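Local coordinates for protein E1 (Kluyveromyces marxianus, PDB 3VX6) that activates the ubiquitin-like proteins Atg12 and Atg8 as an E1-like enzyme for their conjugation in autophagy and the cytoplasm-to-vacuole pathway, at residues Leu108-Arg111 with Gly112-Asp116; Ile98-Ile101 with Lys102-Gln106. All coordinates share one frame; numbering follows the deposited sequence.

Interaction 1: Leu108-Arg111 with Gly112-Asp116; sequences LLQR and GLEND
The amide of Gln110 and the carboxylate of Glu114, one helical turn apart, meet with their planes 47° apart, NE2 of Gln110 lying 2.7 Å from OE1 of Glu114. The methyl CD1 of Leu113 also touches this NE2, at 3.3 Å. In the second pair of flat groups the Arg111 guanidinium and the Asn115 amide are inclined by 38°, with NH1 of Arg111 3.6 Å from ND2 of Asn115. Arg111 runs nearly straight from CG to NE (chi2 -172°), which carries NH1 out to Asn115. OE2 of Glu119, outside the segments, forms a salt bridge with Arg111 NH1 and accepts a hydrogen bond from Asn115 ND2. Asn115 N also donates to Arg111 O (2.9 Å), a direct main-chain bond, whereas the side chains are linked through Glu119. The residues form the C-terminal part of helix 97-114, with Asn115 and Asp116 already in the loop or turn after it. Round the helix, CD2 of Leu113 packs on CD1 of Leu109 at 3.6 Å, and the two leucines rest on Val221 of helix 215-225. With two donors converging on one oxygen, the Glu119 carboxylate would be expected to stay ionised and to hold guanidinium and amide side by side.

Interaction 2: Ile98-Ile101 with Lys102-Gln106; sequences IQFI and KEKGQ
Lys104 lays its CD over the centre of one face of the Phe100 ring, 3.9 Å from the centroid and only 12° off the ring normal, a CH-pi contact between residues four apart. Bends at chi2 and chi3 fold the lysine chain back so that a methylene, rather than the ammonium group, meets the ring; NZ has a weak, long ion pair with Glu107. This is the closely packed side. The Phe100 ring also meets Trp262, with planes at about 30°, and reaches Tyr124, Ile126 and Cys141, while buried Ile101 packs on Cys141, Pro143 and Val259. The segment thus behaves as an amphipathic alpha-helix laid on a beta-sheet, with Phe100 and Ile101 directed at strands 123-130 and 135-144. Regular i to i+4 bonds run through it, among them Lys104 N to Phe100 O (3.1 Å, nearly straight at 174°) and Gly105 N to Ile101 O (2.9 Å). On the polar side, away from buried Ile101, the contact is sparser. NE2 of Gln99 donates to OE2 of Glu103 at 2.6 Å, the oxygen lying in the amide plane and being approached on its anti side, 19° out of the carboxylate plane. A bend at chi2 of Gln99 turns its amide along the helix toward that acceptor. The Lys102 chain is extended and its end leads away from Ile98-Ile101, and OE1 of Gln99 merely brushes its CD at 3.9 Å.

In the fold
Both contacts lie on helix 97-114, in series, interaction 1 running on into the loop or turn at Asn115 and Asp116. From the N terminus of the helix, interaction 2 is complete at Gln106 before interaction 1 opens at Leu108, with Glu107 alone between them. Each covers nine consecutive residues, some two helical turns, so neither closes a loop of any length, and they neither nest nor cross; they lie about 15 Å apart, centre to centre. Residues 98-106 face the mixed sheet that contains strands 123-130 and 135-144, whereas 108-116 lean on helix 215-225 and the loop residues Phe145 and Leu257. Leu257 is touched from both, by Gln106 and by Leu109. The helix thereby joins that sheet to helix 215-225.

Interaction 1: Leu108-Arg111 with Gly112-Asp116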
loop_
_atom_site.group_PDB
_atom_site.type_symbol
_atom_site.label_atom_id
_atom_site.label_comp_id
_atom_site.label_asym_id
_atom_site.label_seq_id
_atom_site.Cartn_x
_atom_site.Cartn_y
_atom_site.Cartn_z
ATOM N N LEU A 108 -10.528 -2.272 -0.870
ATOM C CA LEU A 108 -9.632 -1.617 -1.800
ATOM C C LEU A 108 -10.058 -2.029 -3.206
ATOM O O LEU A 108 -10.070 -1.210 -4.124
ATOM C CB LEU A 108 -8.185 -2.017 -1.504
ATOM C CG LEU A 108 -7.711 -1.584 -0.110
ATOM C CD1 LEU A 108 -6.432 -2.283 0.234
ATOM C CD2 LEU A 108 -7.539 -0.084 -0.050
ATOM N N LEU A 109 -10.430 -3.296 -3.365
ATOM C CA LEU A 109 -10.890 -3.812 -4.647
ATOM C C LEU A 109 -12.041 -2.952 -5.168
ATOM O O LEU A 109 -11.997 -2.428 -6.284
ATOM C CB LEU A 109 -11.369 -5.246 -4.471
ATOM C CG LEU A 109 -12.232 -5.828 -5.585
ATOM C CD1 LEU A 109 -11.477 -5.798 -6.891
ATOM C CD2 LEU A 109 -12.614 -7.249 -5.222
ATOM N N GLN A 110 -13.075 -2.822 -4.342
ATOM C CA GLN A 110 -14.244 -2.025 -4.672
ATOM C C GLN A 110 -13.800 -0.626 -5.097
ATOM O O GLN A 110 -14.061 -0.199 -6.219
ATOM C CB GLN A 110 -15.173 -1.929 -3.451
ATOM C CG GLN A 110 -16.488 -1.204 -3.718
ATOM C CD GLN A 110 -17.294 -1.871 -4.822
ATOM O OE1 GLN A 110 -17.935 -2.906 -4.610
ATOM N NE2 GLN A 110 -17.247 -1.294 -6.018
ATOM N N ARG A 111 -13.109 0.075 -4.202
ATOM C CA ARG A 111 -12.645 1.430 -4.481
ATOM C C ARG A 111 -11.869 1.581 -5.780
ATOM O O ARG A 111 -12.020 2.575 -6.472
ATOM C CB ARG A 111 -11.819 1.961 -3.304
ATOM C CG ARG A 111 -12.674 2.160 -2.077
ATOM C CD ARG A 111 -11.984 2.853 -0.919
ATOM N NE ARG A 111 -12.997 3.289 0.042
ATOM C CZ ARG A 111 -13.823 4.319 -0.157
ATOM N NH1 ARG A 111 -13.748 5.030 -1.277
ATOM N NH2 ARG A 111 -14.746 4.624 0.749
ATOM N N GLY A 112 -11.056 0.593 -6.124
ATOM C CA GLY A 112 -10.282 0.684 -7.347
ATOM C C GLY A 112 -11.099 0.561 -8.621
ATOM O O GLY A 112 -10.825 1.239 -9.618
ATOM N N LEU A 113 -12.102 -0.309 -8.602
ATOM C CA LEU A 113 -12.926 -0.498 -9.781
ATOM C C LEU A 113 -14.113 0.455 -9.864
ATOM O O LEU A 113 -14.886 0.411 -10.820
ATOM C CB LEU A 113 -13.374 -1.967 -9.894
ATOM C CG LEU A 113 -14.059 -2.667 -8.723
ATOM C CD1 LEU A 113 -15.504 -2.196 -8.634
ATOM C CD2 LEU A 113 -14.008 -4.178 -8.922
ATOM N N GLU A 114 -14.261 1.332 -8.880
ATOM C CA GLU A 114 -15.357 2.282 -8.942
ATOM C C GLU A 114 -14.894 3.733 -8.849
ATOM O O GLU A 114 -15.663 4.641 -9.154
ATOM C CB GLU A 114 -16.407 2.003 -7.850
ATOM C CG GLU A 114 -15.899 2.094 -6.411
ATOM C CD GLU A 114 -17.020 2.031 -5.361
ATOM O OE1 GLU A 114 -17.980 1.245 -5.542
ATOM O OE2 GLU A 114 -16.926 2.760 -4.345
ATOM N N ASN A 115 -13.641 3.961 -8.459
ATOM C CA ASN A 115 -13.154 5.331 -8.318
ATOM C C ASN A 115 -11.842 5.631 -9.024
ATOM O O ASN A 115 -11.819 6.219 -10.103
ATOM C CB ASN A 115 -13.009 5.690 -6.833
ATOM C CG ASN A 115 -14.246 5.337 -6.017
ATOM O OD1 ASN A 115 -15.374 5.621 -6.422
ATOM N ND2 ASN A 115 -14.035 4.724 -4.853
ATOM N N ASP A 116 -10.744 5.239 -8.393
ATOM C CA ASP A 116 -9.416 5.489 -8.934
ATOM C C ASP A 116 -8.528 4.372 -8.412
ATOM O O ASP A 116 -8.762 3.855 -7.316
ATOM C CB ASP A 116 -8.918 6.854 -8.435
ATOM C CG ASP A 116 -7.615 7.297 -9.090
ATOM O OD1 ASP A 116 -6.578 6.620 -8.910
ATOM O OD2 ASP A 116 -7.625 8.339 -9.782
#

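Interaction 2: Ile98-Ile101 with Lys102-Gln106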
loop_
_atom_site.group_PDB
_atom_site.type_symbol
_atom_site.label_atom_id
_atom_site.label_comp_id
_atom_site.label_asym_id
_atom_site.label_seq_id
_atom_site.Cartn_x
_atom_site.Cartn_y
_atom_site.Cartn_z
ATOM N N ILE A 98 -6.292 -12.734 9.423
ATOM C CA ILE A 98 -6.607 -13.097 8.046
ATOM C C ILE A 98 -7.960 -12.548 7.573
ATOM O O ILE A 98 -8.090 -12.040 6.449
ATOM C CB ILE A 98 -6.572 -14.633 7.862
ATOM C CG1 ILE A 98 -7.570 -15.050 6.790
ATOM C CG2 ILE A 98 -6.838 -15.324 9.178
ATOM C CD1 ILE A 98 -7.637 -16.527 6.584
ATOM N N GLN A 99 -8.968 -12.653 8.425
ATOM C CA GLN A 99 -10.278 -12.139 8.078
ATOM C C GLN A 99 -10.179 -10.619 7.934
ATOM O O GLN A 99 -10.835 -10.004 7.083
ATOM C CB GLN A 99 -11.276 -12.493 9.173
ATOM C CG GLN A 99 -12.688 -11.977 8.938
ATOM C CD GLN A 99 -13.228 -12.347 7.564
ATOM O OE1 GLN A 99 -13.064 -13.482 7.095
ATOM N NE2 GLN A 99 -13.887 -11.390 6.915
ATOM N N PHE A 100 -9.332 -10.025 8.765
ATOM C CA PHE A 100 -9.143 -8.586 8.765
ATOM C C PHE A 100 -8.520 -8.085 7.486
ATOM O O PHE A 100 -9.038 -7.181 6.848
ATOM C CB PHE A 100 -8.282 -8.168 9.967
ATOM C CG PHE A 100 -7.804 -6.750 9.910
ATOM C CD1 PHE A 100 -6.671 -6.412 9.169
ATOM C CD2 PHE A 100 -8.486 -5.746 10.594
ATOM C CE1 PHE A 100 -6.223 -5.092 9.108
ATOM C CE2 PHE A 100 -8.050 -4.428 10.539
ATOM C CZ PHE A 100 -6.913 -4.096 9.793
ATOM N N ILE A 101 -7.405 -8.672 7.095
ATOM C CA ILE A 101 -6.756 -8.200 5.896
ATOM C C ILE A 101 -7.594 -8.568 4.670
ATOM O O ILE A 101 -7.567 -7.869 3.655
ATOM C CB ILE A 101 -5.311 -8.741 5.812
ATOM C CG1 ILE A 101 -4.461 -7.784 4.980
ATOM C CG2 ILE A 101 -5.297 -10.146 5.248
ATOM C CD1 ILE A 101 -2.998 -8.101 5.007
ATOM N N LYS A 102 -8.364 -9.650 4.773
ATOM C CA LYS A 102 -9.215 -10.066 3.669
ATOM C C LYS A 102 -10.256 -8.983 3.377
ATOM O O LYS A 102 -10.493 -8.620 2.222
ATOM C CB LYS A 102 -9.941 -11.357 4.018
ATOM C CG LYS A 102 -10.832 -11.876 2.904
ATOM C CD LYS A 102 -11.786 -12.928 3.426
ATOM C CE LYS A 102 -12.452 -13.712 2.286
ATOM N NZ LYS A 102 -13.531 -14.625 2.787
ATOM N N GLU A 103 -10.886 -8.476 4.433
ATOM C CA GLU A 103 -11.905 -7.449 4.284
ATOM C C GLU A 103 -11.318 -6.151 3.779
ATOM O O GLU A 103 -11.855 -5.542 2.859
ATOM C CB GLU A 103 -12.629 -7.219 5.613
ATOM C CG GLU A 103 -13.643 -8.309 5.929
ATOM C CD GLU A 103 -14.266 -8.148 7.299
ATOM O OE1 GLU A 103 -14.789 -7.057 7.594
ATOM O OE2 GLU A 103 -14.239 -9.118 8.081
ATOM N N LYS A 104 -10.219 -5.722 4.391
ATOM C CA LYS A 104 -9.566 -4.494 3.975
ATOM C C LYS A 104 -9.243 -4.656 2.505
ATOM O O LYS A 104 -9.299 -3.696 1.737
ATOM C CB LYS A 104 -8.291 -4.253 4.793
ATOM C CG LYS A 104 -8.508 -3.422 6.058
ATOM C CD LYS A 104 -9.585 -4.000 6.942
ATOM C CE LYS A 104 -10.736 -3.022 7.128
ATOM N NZ LYS A 104 -11.961 -3.665 7.744
ATOM N N GLY A 105 -8.943 -5.891 2.119
ATOM C CA GLY A 105 -8.622 -6.185 0.737
ATOM C C GLY A 105 -9.790 -6.037 -0.221
ATOM O O GLY A 105 -9.616 -5.535 -1.330
ATOM N N GLN A 106 -10.973 -6.478 0.194
ATOM C CA GLN A 106 -12.161 -6.383 -0.644
ATOM C C GLN A 106 -12.597 -4.941 -0.822
ATOM O O GLN A 106 -13.193 -4.588 -1.845
ATOM C CB GLN A 106 -13.316 -7.183 -0.033
ATOM C CG GLN A 106 -13.052 -8.672 0.011
ATOM C CD GLN A 106 -14.130 -9.450 0.759
ATOM O OE1 GLN A 106 -14.499 -9.104 1.883
ATOM N NE2 GLN A 106 -14.624 -10.523 0.139
#